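Local coordinates for LAO/AO transport system kinase (Escherichia coli, PDB 2P67), which belongs to the MeaB-like family of P-loop NTPases, built round a parallel beta sheet flanked by helices, at residues T56-K69 against V166-I178. Sequence-based numbering, arbitrary orientation.
Sequences TLRLGVTGTPGAGK and VARMVDCFISLQI
The parallel pairing of strand 57-63 with strand 172-177, at the heart of a P-loop NTPase sheet, opens at Leu59 and Cys172, and Arg58 and Asp171 meet just ahead of it. The backbone N of Arg58 meets Asp171 OD2 at 2.9 Å, nearly straight at 171° but from above the carboxylate plane, while Asp171 N returns a bond to Arg58 O at 2.8 Å. With a bend at chi3 (64°), the Arg58 side chain reaches the turn from Ala167 to Val170, which leads into the second strand; there NE and NH2 both donate to Met169 O, NH2 at 2.8 Å, from the same face of its carbonyl plane. Arg58 NH1 pairs with Glu145 and Asp171 OD2 with Arg272, a sodium ligand, while water 1 links Arg58 NE, weakly, to Asp171 OD1. Further along, Gly60 and Thr62 each give their N-H to, and take one from, the second strand, with Leu176 N only 2.7 Å from Thr62 O. Gly60 lets Val166 CG1 come within 3.7 Å of its CA, and Thr62 CG2 lies in plane at the edge of the Phe173 ring, 3.6 Å from CZ. Strand 57-63 then runs into a loop consistent with a Walker A motif, whose Lys69 forms a salt bridge to Glu155. Leu176 CD1 lies 4.0 Å from Val61 CG1 and CD2 comes near Lys69 CA, while water 3 joins Thr64 OG1 to Gln177 OE1 and Ile178 N.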
loop_
_atom_site.group_PDB
_atom_site.type_symbol
_atom_site.label_atom_id
_atom_site.label_comp_id
_atom_site.label_asym_id
_atom_site.label_seq_id
_atom_site.Cartn_x
_atom_site.Cartn_y
_atom_site.Cartn_z
ATOM N N THR A 56 -27.774 -2.141 -5.307
ATOM C CA THR A 56 -27.846 -1.226 -4.177
ATOM C C THR A 56 -26.613 -0.311 -4.250
ATOM O O THR A 56 -25.501 -0.782 -4.478
ATOM C CB THR A 56 -27.849 -2.023 -2.861
ATOM O OG1 THR A 56 -29.008 -2.868 -2.826
ATOM C CG2 THR A 56 -27.850 -1.088 -1.638
ATOM N N LEU A 57 -26.823 0.993 -4.084
ATOM C CA LEU A 57 -25.700 1.918 -3.961
ATOM C C LEU A 57 -25.044 1.714 -2.586
ATOM O O LEU A 57 -25.696 1.900 -1.552
ATOM C CB LEU A 57 -26.177 3.362 -4.132
ATOM C CG LEU A 57 -25.139 4.486 -3.959
ATOM C CD1 LEU A 57 -23.968 4.360 -4.937
ATOM C CD2 LEU A 57 -25.809 5.848 -4.035
ATOM N N ARG A 58 -23.771 1.330 -2.596
ATOM C CA ARG A 58 -23.023 1.041 -1.361
ATOM C C ARG A 58 -22.128 2.234 -1.058
ATOM O O ARG A 58 -21.237 2.570 -1.850
ATOM C CB ARG A 58 -22.175 -0.214 -1.551
ATOM C CG ARG A 58 -22.995 -1.485 -1.883
ATOM C CD ARG A 58 -22.103 -2.528 -2.575
ATOM N NE ARG A 58 -21.012 -3.038 -1.733
ATOM C CZ ARG A 58 -21.052 -4.173 -1.026
ATOM N NH1 ARG A 58 -22.162 -4.931 -0.987
ATOM N NH2 ARG A 58 -19.985 -4.544 -0.321
ATOM N N LEU A 59 -22.390 2.889 0.062
ATOM C CA LEU A 59 -21.592 4.047 0.462
ATOM C C LEU A 59 -20.765 3.763 1.705
ATOM O O LEU A 59 -21.248 3.100 2.638
ATOM C CB LEU A 59 -22.508 5.250 0.746
ATOM C CG LEU A 59 -23.438 5.695 -0.386
ATOM C CD1 LEU A 59 -24.312 6.869 0.086
ATOM C CD2 LEU A 59 -22.653 6.080 -1.637
ATOM N N GLY A 60 -19.540 4.293 1.743
ATOM C CA GLY A 60 -18.752 4.250 2.960
ATOM C C GLY A 60 -18.609 5.654 3.492
ATOM O O GLY A 60 -18.353 6.612 2.724
ATOM N N VAL A 61 -18.760 5.783 4.806
ATOM C CA VAL A 61 -18.637 7.079 5.454
ATOM C C VAL A 61 -17.721 6.929 6.685
ATOM O O VAL A 61 -18.027 6.161 7.593
ATOM C CB VAL A 61 -20.027 7.685 5.873
ATOM C CG1 VAL A 61 -19.830 8.964 6.667
ATOM C CG2 VAL A 61 -20.965 7.929 4.650
ATOM N N THR A 62 -16.601 7.642 6.704
ATOM C CA THR A 62 -15.797 7.720 7.927
ATOM C C THR A 62 -15.840 9.138 8.499
ATOM O O THR A 62 -16.034 10.107 7.777
ATOM C CB THR A 62 -14.327 7.246 7.732
ATOM O OG1 THR A 62 -13.637 8.085 6.772
ATOM C CG2 THR A 62 -14.285 5.810 7.279
ATOM N N GLY A 63 -15.691 9.258 9.811
ATOM C CA GLY A 63 -15.559 10.581 10.404
ATOM C C GLY A 63 -14.469 10.543 11.446
ATOM O O GLY A 63 -14.376 9.579 12.204
ATOM N N THR A 64 -13.627 11.575 11.466
ATOM C CA THR A 64 -12.642 11.722 12.535
ATOM C C THR A 64 -13.366 12.143 13.821
ATOM O O THR A 64 -14.487 12.667 13.762
ATOM C CB THR A 64 -11.541 12.750 12.164
ATOM O OG1 THR A 64 -12.147 14.000 11.812
ATOM C CG2 THR A 64 -10.705 12.247 10.991
ATOM N N PRO A 65 -12.755 11.885 14.994
ATOM C CA PRO A 65 -13.346 12.414 16.229
ATOM C C PRO A 65 -13.591 13.927 16.134
ATOM O O PRO A 65 -12.678 14.691 15.772
ATOM C CB PRO A 65 -12.290 12.086 17.290
ATOM C CG PRO A 65 -11.581 10.868 16.735
ATOM C CD PRO A 65 -11.532 11.103 15.251
ATOM N N GLY A 66 -14.829 14.336 16.420
ATOM C CA GLY A 66 -15.239 15.743 16.369
ATOM C C GLY A 66 -15.709 16.230 15.006
ATOM O O GLY A 66 -15.982 17.424 14.836
ATOM N N ALA A 67 -15.821 15.309 14.041
ATOM C CA ALA A 67 -16.177 15.661 12.654
ATOM C C ALA A 67 -17.687 15.778 12.413
ATOM O O ALA A 67 -18.109 16.204 11.328
ATOM C CB ALA A 67 -15.553 14.673 11.661
ATOM N N GLY A 68 -18.479 15.367 13.407
ATOM C CA GLY A 68 -19.943 15.475 13.368
ATOM C C GLY A 68 -20.600 14.385 12.536
ATOM O O GLY A 68 -21.594 14.633 11.844
ATOM N N LYS A 69 -20.037 13.178 12.612
ATOM C CA LYS A 69 -20.490 12.044 11.808
ATOM C C LYS A 69 -21.954 11.702 12.106
ATOM O O LYS A 69 -22.738 11.468 11.179
ATOM C CB LYS A 69 -19.577 10.830 12.036
ATOM C CG LYS A 69 -20.020 9.554 11.334
ATOM C CD LYS A 69 -18.904 8.509 11.251
ATOM C CE LYS A 69 -18.367 8.048 12.604
ATOM N NZ LYS A 69 -19.338 7.256 13.420
ATOM N N VAL A 166 -12.785 0.339 4.858
ATOM C CA VAL A 166 -14.158 0.646 4.417
ATOM C C VAL A 166 -14.180 0.832 2.891
ATOM O O VAL A 166 -15.105 0.384 2.191
ATOM C CB VAL A 166 -14.688 1.928 5.112
ATOM C CG1 VAL A 166 -16.007 2.392 4.495
ATOM C CG2 VAL A 166 -14.865 1.698 6.614
ATOM N N ALA A 167 -13.169 1.530 2.376
ATOM C CA ALA A 167 -13.129 1.871 0.957
ATOM C C ALA A 167 -13.209 0.641 0.070
ATOM O O ALA A 167 -13.780 0.707 -1.009
ATOM C CB ALA A 167 -11.849 2.639 0.640
ATOM N N ARG A 168 -12.637 -0.467 0.545
ATOM C CA ARG A 168 -12.536 -1.728 -0.206
ATOM C C ARG A 168 -13.858 -2.471 -0.360
ATOM O O ARG A 168 -13.932 -3.439 -1.107
ATOM C CB ARG A 168 -11.567 -2.688 0.494
ATOM C CG ARG A 168 -10.118 -2.292 0.478
ATOM C CD ARG A 168 -9.229 -3.486 0.802
ATOM N NE ARG A 168 -9.393 -4.006 2.158
ATOM C CZ ARG A 168 -8.469 -3.922 3.119
ATOM N NH1 ARG A 168 -7.301 -3.330 2.876
ATOM N NH2 ARG A 168 -8.710 -4.436 4.321
ATOM N N MET A 169 -14.885 -2.048 0.371
ATOM C CA MET A 169 -16.188 -2.704 0.257
ATOM C C MET A 169 -17.334 -1.812 -0.240
ATOM O O MET A 169 -18.498 -2.194 -0.140
ATOM C CB MET A 169 -16.568 -3.387 1.590
ATOM C CG MET A 169 -16.986 -2.448 2.732
ATOM S SD MET A 169 -17.305 -3.375 4.305
ATOM C CE MET A 169 -15.669 -3.331 4.932
ATOM N N VAL A 170 -17.031 -0.614 -0.757
ATOM C CA VAL A 170 -18.116 0.329 -1.118
ATOM C C VAL A 170 -17.916 0.889 -2.530
ATOM O O VAL A 170 -16.804 0.841 -3.058
ATOM C CB VAL A 170 -18.243 1.515 -0.101
ATOM C CG1 VAL A 170 -18.592 0.990 1.305
ATOM C CG2 VAL A 170 -16.974 2.394 -0.098
ATOM N N ASP A 171 -19.002 1.387 -3.112
ATOM C CA ASP A 171 -19.013 1.990 -4.449
ATOM C C ASP A 171 -18.404 3.386 -4.394
ATOM O O ASP A 171 -17.696 3.804 -5.316
ATOM C CB ASP A 171 -20.452 2.123 -4.967
ATOM C CG ASP A 171 -21.159 0.781 -5.128
ATOM O OD1 ASP A 171 -20.460 -0.242 -5.346
ATOM O OD2 ASP A 171 -22.415 0.775 -5.092
ATOM N N CYS A 172 -18.698 4.100 -3.313
ATOM C CA CYS A 172 -18.288 5.500 -3.165
ATOM C C CYS A 172 -17.912 5.752 -1.712
ATOM O O CYS A 172 -18.723 5.488 -0.806
ATOM C CB CYS A 172 -19.413 6.454 -3.602
ATOM S SG CYS A 172 -18.960 8.239 -3.495
ATOM N N PHE A 173 -16.680 6.257 -1.510
ATOM C CA PHE A 173 -16.125 6.454 -0.179
ATOM C C PHE A 173 -16.047 7.937 0.183
ATOM O O PHE A 173 -15.382 8.726 -0.514
ATOM C CB PHE A 173 -14.748 5.808 -0.026
ATOM C CG PHE A 173 -14.172 6.016 1.334
ATOM C CD1 PHE A 173 -14.768 5.422 2.445
ATOM C CD2 PHE A 173 -13.108 6.886 1.531
ATOM C CE1 PHE A 173 -14.262 5.651 3.725
ATOM C CE2 PHE A 173 -12.607 7.123 2.802
ATOM C CZ PHE A 173 -13.185 6.516 3.893
ATOM N N ILE A 174 -16.699 8.284 1.281
ATOM C CA ILE A 174 -16.846 9.675 1.743
ATOM C C ILE A 174 -16.193 9.843 3.118
ATOM O O ILE A 174 -16.501 9.106 4.058
ATOM C CB ILE A 174 -18.331 10.112 1.821
ATOM C CG1 ILE A 174 -19.034 9.957 0.462
ATOM C CG2 ILE A 174 -18.430 11.574 2.323
ATOM C CD1 ILE A 174 -20.045 8.826 0.412
ATOM N N SER A 175 -15.294 10.814 3.237
ATOM C CA SER A 175 -14.590 11.037 4.499
ATOM C C SER A 175 -15.001 12.376 5.089
ATOM O O SER A 175 -14.924 13.390 4.413
ATOM C CB SER A 175 -13.077 11.003 4.294
ATOM O OG SER A 175 -12.393 11.400 5.481
ATOM N N LEU A 176 -15.430 12.358 6.346
ATOM C CA LEU A 176 -15.752 13.582 7.071
ATOM C C LEU A 176 -14.560 14.048 7.875
ATOM O O LEU A 176 -13.913 13.265 8.595
ATOM C CB LEU A 176 -16.963 13.389 7.978
ATOM C CG LEU A 176 -18.258 13.817 7.305
ATOM C CD1 LEU A 176 -18.661 12.784 6.271
ATOM C CD2 LEU A 176 -19.327 13.988 8.364
ATOM N N GLN A 177 -14.280 15.335 7.732
ATOM C CA GLN A 177 -13.128 15.950 8.389
ATOM C C GLN A 177 -13.578 17.187 9.161
ATOM O O GLN A 177 -14.608 17.779 8.861
ATOM C CB GLN A 177 -12.047 16.331 7.369
ATOM C CG GLN A 177 -11.456 15.162 6.544
ATOM C CD GLN A 177 -10.657 14.133 7.369
ATOM O OE1 GLN A 177 -10.001 14.467 8.357
ATOM N NE2 GLN A 177 -10.688 12.884 6.934
ATOM N N ILE A 178 -12.809 17.553 10.176
ATOM C CA ILE A 178 -13.108 18.777 10.891
ATOM C C ILE A 178 -12.076 19.865 10.582
ATOM O O ILE A 178 -10.911 19.555 10.300
ATOM C CB ILE A 178 -13.360 18.520 12.415
ATOM C CG1 ILE A 178 -14.350 19.551 12.953
ATOM C CG2 ILE A 178 -12.043 18.407 13.207
ATOM C CD1 ILE A 178 -15.760 19.395 12.367
HETATM O O HOH W 1 -18.930 -1.995 -3.687
HETATM O O HOH W 2 -12.892 10.587 8.078
HETATM O O HOH W 3 -10.530 15.745 10.632
#